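Local coordinates for aerolysin-like protein (Bombina maxima, PDB 6LH8) that belongs to the aerolysin family of pore-forming proteins and is probably involved in membrane pore formation or in its control by a paralog, at residues R46-N51 and H72-N77; E119-A124 and T138-S143. One frame throughout, in Å; residues are numbered along the deposited sequence.

Contact 1: R46-N51 and H72-N77; sequences RTITHN and HRLNGN
L74 packs on I48 and R46 where the insertion between strands 41-53 and 90-100 lies against one face of the five-stranded antiparallel sheet. No hydrogen bond joins 46-51 to 72-77, and L74 buries more surface than any other residue of the contact. The side chains of L74 and I48 cross obliquely, the leucine branch point CG lying 3.7 Å from I48 CD1, with I48 CG1 equally near. The two methyls of L74 then part: CD1 rests on the backbone, 3.4 Å from R46 O, whereas CD2 covers one face of the R46 guanidinium toward its rim, 3.5 Å from R46 NE. R46 CG stands anti to the backbone N (chi1 170°), and the chain continues extended to NE, which Q144 O holds by a hydrogen bond. At the other end of the contact, H72 O meets the tip of I48 at CD1 (3.6 Å) and the edge of the H50 ring, lying near the ring plane 3.1 Å from H50 CE1. The imidazole is fixed from both nitrogens, ND1 by Y139 OH and NE2 by E93 OE1. E93 also forms a salt bridge with R73 NE and accepts the L74 N-H. Beyond L74 the chain reverses in a type I' turn closed by N77 N to L74 O. An insertion packed on the sheet in this way is consistent with the pre-stem region of aerolysin-fold proteins.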
loop_
_atom_site.group_PDB
_atom_site.type_symbol
_atom_site.label_atom_id
_atom_site.label_comp_id
_atom_site.label_asym_id
_atom_site.label_seq_id
_atom_site.Cartn_x
_atom_site.Cartn_y
_atom_site.Cartn_z
ATOM N N ARG A 46 7.892 2.018 -0.078
ATOM C CA ARG A 46 6.659 1.278 -0.313
ATOM C C ARG A 46 5.703 1.598 0.826
ATOM O O ARG A 46 6.095 1.542 1.995
ATOM C CB ARG A 46 6.926 -0.231 -0.403
ATOM C CG ARG A 46 5.667 -1.073 -0.403
ATOM C CD ARG A 46 6.000 -2.555 -0.479
ATOM N NE ARG A 46 4.804 -3.380 -0.529
ATOM C CZ ARG A 46 4.793 -4.679 -0.274
ATOM N NH1 ARG A 46 5.924 -5.286 0.045
ATOM N NH2 ARG A 46 3.660 -5.364 -0.342
ATOM N N THR A 47 4.468 1.977 0.496
ATOM C CA THR A 47 3.535 2.396 1.528
ATOM C C THR A 47 2.208 1.673 1.395
ATOM O O THR A 47 1.809 1.239 0.305
ATOM C CB THR A 47 3.261 3.897 1.490
ATOM O OG1 THR A 47 2.648 4.226 0.243
ATOM C CG2 THR A 47 4.559 4.691 1.645
ATOM N N ILE A 48 1.535 1.558 2.533
ATOM C CA ILE A 48 0.126 1.208 2.606
ATOM C C ILE A 48 -0.532 2.275 3.466
ATOM O O ILE A 48 -0.049 2.574 4.561
ATOM C CB ILE A 48 -0.099 -0.190 3.212
ATOM C CG1 ILE A 48 0.589 -1.271 2.372
ATOM C CG2 ILE A 48 -1.589 -0.453 3.380
ATOM C CD1 ILE A 48 0.393 -2.698 2.909
ATOM N N THR A 49 -1.608 2.867 2.979
ATOM C CA THR A 49 -2.291 3.902 3.741
ATOM C C THR A 49 -3.657 3.388 4.170
ATOM O O THR A 49 -4.423 2.892 3.338
ATOM C CB THR A 49 -2.414 5.189 2.936
ATOM O OG1 THR A 49 -1.096 5.712 2.690
ATOM C CG2 THR A 49 -3.206 6.231 3.721
ATOM N N HIS A 50 -3.951 3.510 5.463
ATOM C CA HIS A 50 -5.210 3.053 6.044
ATOM C C HIS A 50 -6.040 4.250 6.479
ATOM O O HIS A 50 -5.553 5.106 7.217
ATOM C CB HIS A 50 -4.946 2.148 7.244
ATOM C CG HIS A 50 -4.037 0.996 6.940
ATOM N ND1 HIS A 50 -4.479 -0.175 6.367
ATOM C CD2 HIS A 50 -2.703 0.847 7.132
ATOM C CE1 HIS A 50 -3.456 -1.001 6.221
ATOM N NE2 HIS A 50 -2.371 -0.408 6.686
ATOM N N ASN A 51 -7.307 4.284 6.070
ATOM C CA ASN A 51 -8.177 5.409 6.379
ATOM C C ASN A 51 -9.501 4.919 6.934
ATOM O O ASN A 51 -9.978 3.844 6.575
ATOM C CB ASN A 51 -8.442 6.251 5.132
ATOM C CG ASN A 51 -7.180 6.527 4.358
ATOM O OD1 ASN A 51 -6.561 7.562 4.559
ATOM N ND2 ASN A 51 -6.768 5.577 3.486
ATOM N N HIS A 72 -4.024 -5.924 4.703
ATOM C CA HIS A 72 -2.765 -5.659 4.009
ATOM C C HIS A 72 -1.846 -4.835 4.900
ATOM O O HIS A 72 -2.182 -3.704 5.258
ATOM C CB HIS A 72 -3.022 -4.926 2.693
ATOM C CG HIS A 72 -4.032 -5.606 1.825
ATOM N ND1 HIS A 72 -3.820 -6.856 1.290
ATOM C CD2 HIS A 72 -5.261 -5.219 1.409
ATOM C CE1 HIS A 72 -4.877 -7.215 0.581
ATOM N NE2 HIS A 72 -5.766 -6.241 0.639
ATOM N N ARG A 73 -0.682 -5.391 5.240
ATOM C CA ARG A 73 0.247 -4.749 6.160
ATOM C C ARG A 73 1.662 -4.826 5.599
ATOM O O ARG A 73 1.941 -5.575 4.662
ATOM C CB ARG A 73 0.212 -5.398 7.556
ATOM C CG ARG A 73 -1.168 -5.528 8.183
ATOM C CD ARG A 73 -1.741 -4.176 8.555
ATOM N NE ARG A 73 -0.830 -3.384 9.379
ATOM C CZ ARG A 73 -0.800 -3.421 10.709
ATOM N NH1 ARG A 73 -1.627 -4.221 11.368
ATOM N NH2 ARG A 73 0.055 -2.657 11.377
ATOM N N LEU A 74 2.553 -4.033 6.191
ATOM C CA LEU A 74 3.970 -4.026 5.862
ATOM C C LEU A 74 4.781 -4.425 7.092
ATOM O O LEU A 74 4.280 -4.420 8.219
ATOM C CB LEU A 74 4.421 -2.640 5.374
ATOM C CG LEU A 74 3.806 -2.112 4.075
ATOM C CD1 LEU A 74 4.366 -0.748 3.730
ATOM C CD2 LEU A 74 4.051 -3.082 2.923
ATOM N N ASN A 75 6.049 -4.774 6.860
ATOM C CA ASN A 75 7.037 -4.988 7.924
ATOM C C ASN A 75 6.671 -6.135 8.862
ATOM O O ASN A 75 7.228 -6.237 9.961
ATOM C CB ASN A 75 7.257 -3.710 8.739
ATOM C CG ASN A 75 7.778 -2.568 7.896
ATOM O OD1 ASN A 75 8.753 -2.729 7.162
ATOM N ND2 ASN A 75 7.134 -1.404 7.997
ATOM N N GLY A 76 5.749 -7.003 8.460
ATOM C CA GLY A 76 5.266 -8.041 9.349
ATOM C C GLY A 76 4.517 -7.485 10.544
ATOM O O GLY A 76 4.281 -8.201 11.521
ATOM N N ASN A 77 4.148 -6.204 10.485
ATOM C CA ASN A 77 3.373 -5.606 11.561
ATOM C C ASN A 77 2.015 -6.283 11.672
ATOM O O ASN A 77 1.344 -6.542 10.671
ATOM C CB ASN A 77 3.192 -4.108 11.331
ATOM C CG ASN A 77 4.504 -3.359 11.343
ATOM O OD1 ASN A 77 4.799 -2.591 10.429
ATOM N ND2 ASN A 77 5.302 -3.575 12.384
#

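Contact 2: E119-A124 and T138-S143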
loop_
_atom_site.group_PDB
_atom_site.type_symbol
_atom_site.label_atom_id
_atom_site.label_comp_id
_atom_site.label_asym_id
_atom_site.label_seq_id
_atom_site.Cartn_x
_atom_site.Cartn_y
_atom_site.Cartn_z
ATOM N N GLU A 119 -0.689 -1.279 -7.547
ATOM C CA GLU A 119 -1.230 -0.286 -6.630
ATOM C C GLU A 119 -2.735 -0.494 -6.602
ATOM O O GLU A 119 -3.369 -0.593 -7.656
ATOM C CB GLU A 119 -0.835 1.139 -7.055
ATOM C CG GLU A 119 0.688 1.339 -7.081
ATOM C CD GLU A 119 1.106 2.795 -7.140
ATOM O OE1 GLU A 119 0.226 3.658 -7.324
ATOM O OE2 GLU A 119 2.320 3.072 -7.031
ATOM N N ASN A 120 -3.293 -0.626 -5.405
ATOM C CA ASN A 120 -4.688 -1.028 -5.271
ATOM C C ASN A 120 -5.385 -0.174 -4.227
ATOM O O ASN A 120 -4.807 0.123 -3.180
ATOM C CB ASN A 120 -4.824 -2.499 -4.854
ATOM C CG ASN A 120 -4.334 -3.463 -5.908
ATOM O OD1 ASN A 120 -5.111 -3.930 -6.746
ATOM N ND2 ASN A 120 -3.048 -3.804 -5.851
ATOM N N ILE A 121 -6.635 0.188 -4.491
ATOM C CA ILE A 121 -7.503 0.774 -3.472
ATOM C C ILE A 121 -8.639 -0.201 -3.199
ATOM O O ILE A 121 -9.293 -0.679 -4.128
ATOM C CB ILE A 121 -8.038 2.157 -3.889
ATOM C CG1 ILE A 121 -6.881 3.137 -4.111
ATOM C CG2 ILE A 121 -8.957 2.715 -2.809
ATOM C CD1 ILE A 121 -7.306 4.431 -4.780
ATOM N N THR A 122 -8.855 -0.518 -1.925
ATOM C CA THR A 122 -9.993 -1.327 -1.513
ATOM C C THR A 122 -10.681 -0.622 -0.356
ATOM O O THR A 122 -10.086 0.215 0.323
ATOM C CB THR A 122 -9.576 -2.738 -1.088
ATOM O OG1 THR A 122 -8.602 -2.658 -0.028
ATOM C CG2 THR A 122 -8.992 -3.502 -2.277
ATOM N N SER A 123 -11.957 -0.938 -0.153
ATOM C CA SER A 123 -12.716 -0.300 0.915
ATOM C C SER A 123 -13.719 -1.308 1.464
ATOM O O SER A 123 -14.126 -2.233 0.757
ATOM C CB SER A 123 -13.421 0.970 0.420
ATOM O OG SER A 123 -14.235 0.709 -0.716
ATOM N N ALA A 124 -14.099 -1.148 2.734
ATOM C CA ALA A 124 -15.030 -2.106 3.329
ATOM C C ALA A 124 -15.842 -1.425 4.425
ATOM O O ALA A 124 -15.390 -0.436 5.007
ATOM C CB ALA A 124 -14.299 -3.329 3.903
ATOM N N THR A 138 -16.634 3.483 6.936
ATOM C CA THR A 138 -16.009 2.886 5.758
ATOM C C THR A 138 -14.496 2.953 5.898
ATOM O O THR A 138 -13.931 4.028 6.121
ATOM C CB THR A 138 -16.438 3.591 4.467
ATOM O OG1 THR A 138 -17.856 3.485 4.318
ATOM C CG2 THR A 138 -15.771 2.920 3.265
ATOM N N TYR A 139 -13.853 1.799 5.766
ATOM C CA TYR A 139 -12.401 1.669 5.810
ATOM C C TYR A 139 -11.875 1.684 4.385
ATOM O O TYR A 139 -12.485 1.092 3.493
ATOM C CB TYR A 139 -12.001 0.362 6.517
ATOM C CG TYR A 139 -10.580 -0.082 6.232
ATOM C CD1 TYR A 139 -9.498 0.503 6.898
ATOM C CD2 TYR A 139 -10.315 -1.085 5.296
ATOM C CE1 TYR A 139 -8.180 0.098 6.623
ATOM C CE2 TYR A 139 -9.007 -1.494 5.021
ATOM C CZ TYR A 139 -7.948 -0.900 5.690
ATOM O OH TYR A 139 -6.650 -1.311 5.423
ATOM N N ILE A 140 -10.765 2.385 4.166
ATOM C CA ILE A 140 -10.137 2.489 2.853
ATOM C C ILE A 140 -8.665 2.129 2.996
ATOM O O ILE A 140 -7.975 2.636 3.892
ATOM C CB ILE A 140 -10.277 3.905 2.252
ATOM C CG1 ILE A 140 -11.748 4.335 2.147
ATOM C CG2 ILE A 140 -9.610 3.964 0.881
ATOM C CD1 ILE A 140 -11.928 5.838 1.931
ATOM N N CYS A 141 -8.192 1.246 2.115
ATOM C CA CYS A 141 -6.803 0.808 2.063
ATOM C C CYS A 141 -6.213 1.207 0.714
ATOM O O CYS A 141 -6.716 0.796 -0.328
ATOM C CB CYS A 141 -6.697 -0.712 2.235
ATOM S SG CYS A 141 -4.971 -1.250 2.316
ATOM N N GLN A 142 -5.166 2.016 0.730
ATOM C CA GLN A 142 -4.419 2.365 -0.483
ATOM C C GLN A 142 -3.078 1.666 -0.375
ATOM O O GLN A 142 -2.210 2.111 0.380
ATOM C CB GLN A 142 -4.243 3.870 -0.614
ATOM C CG GLN A 142 -5.511 4.587 -0.997
ATOM C CD GLN A 142 -5.820 5.769 -0.113
ATOM O OE1 GLN A 142 -5.167 5.995 0.913
ATOM N NE2 GLN A 142 -6.832 6.538 -0.503
ATOM N N SER A 143 -2.908 0.571 -1.118
ATOM C CA SER A 143 -1.730 -0.275 -0.964
ATOM C C SER A 143 -0.840 -0.269 -2.203
ATOM O O SER A 143 -1.294 -0.065 -3.334
ATOM C CB SER A 143 -2.109 -1.730 -0.623
ATOM O OG SER A 143 -3.117 -2.209 -1.491
HETATM O O HOH W 1 -5.875 -2.196 -1.100
#
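C141 O accepts the backbone N-H of T122 (N to O 3.0 Å) and also a longer bond donated by a water, 3.2 Å from its oxygen. The same water lies 3.0 Å from T122 OG1 and 2.8 Å from S143 OG, so one molecule bridges a main-chain carbonyl and two hydroxyls drawn from both strands. T122 OG1 sits between the backbone N and the carbonyl carbon (chi1 57°), a rotamer that also sets it against C141 CB. The pairing of T122 with C141 is completed by C141 N to T122 O, 2.8 Å and almost straight at 176°; N120 with S143 and A124 with Y139 form the flanking hydrogen-bonded pairs. These rungs belong to the long beta hairpin of strands 110-130 and 133-154, two inner strands of the antiparallel sheet, and the two segments run 163° apart. The opposite face carries I121, S123, I140 and Q142, from the non-hydrogen-bonded pairs. There I121 lies side by side with Q142, its CG1 3.7 Å from Q142 CG, and its other branch, CG2, touches I140 CG2 diagonally at 4.0 Å. The Q142 chain is bent at chi2, and its OE1 is held by N51 ND2 on strand 41-53. S123 is drawn close to the partner strand, its CB 3.2 Å from Y139 O. Strand 4-28 borders 119-124 on its other edge, with backbone bonds from E119 to E18 and from I121 to S16.

From the N terminus, the chain first lays down edge strand 4-28 and then strand 41-53. Contact 1 brings the chain back to that strand after an excursion of 20 residues that includes strand 65-68. Strand 81-84 and the other edge strand, 90-100, follow before contact 2 closes the shorter excursion round the hairpin of 110-130 and 133-154. The two closures come in series, neither enclosing nor crossing the other. In space they adjoin, since strands 41-53 and 133-154 are neighbours: T49 N lies 2.8 Å from Q142 O, and I48 CG2 packs 3.6 Å from C141 SG. Together they tie the insertion, through strand 41-53, to the inner hairpin.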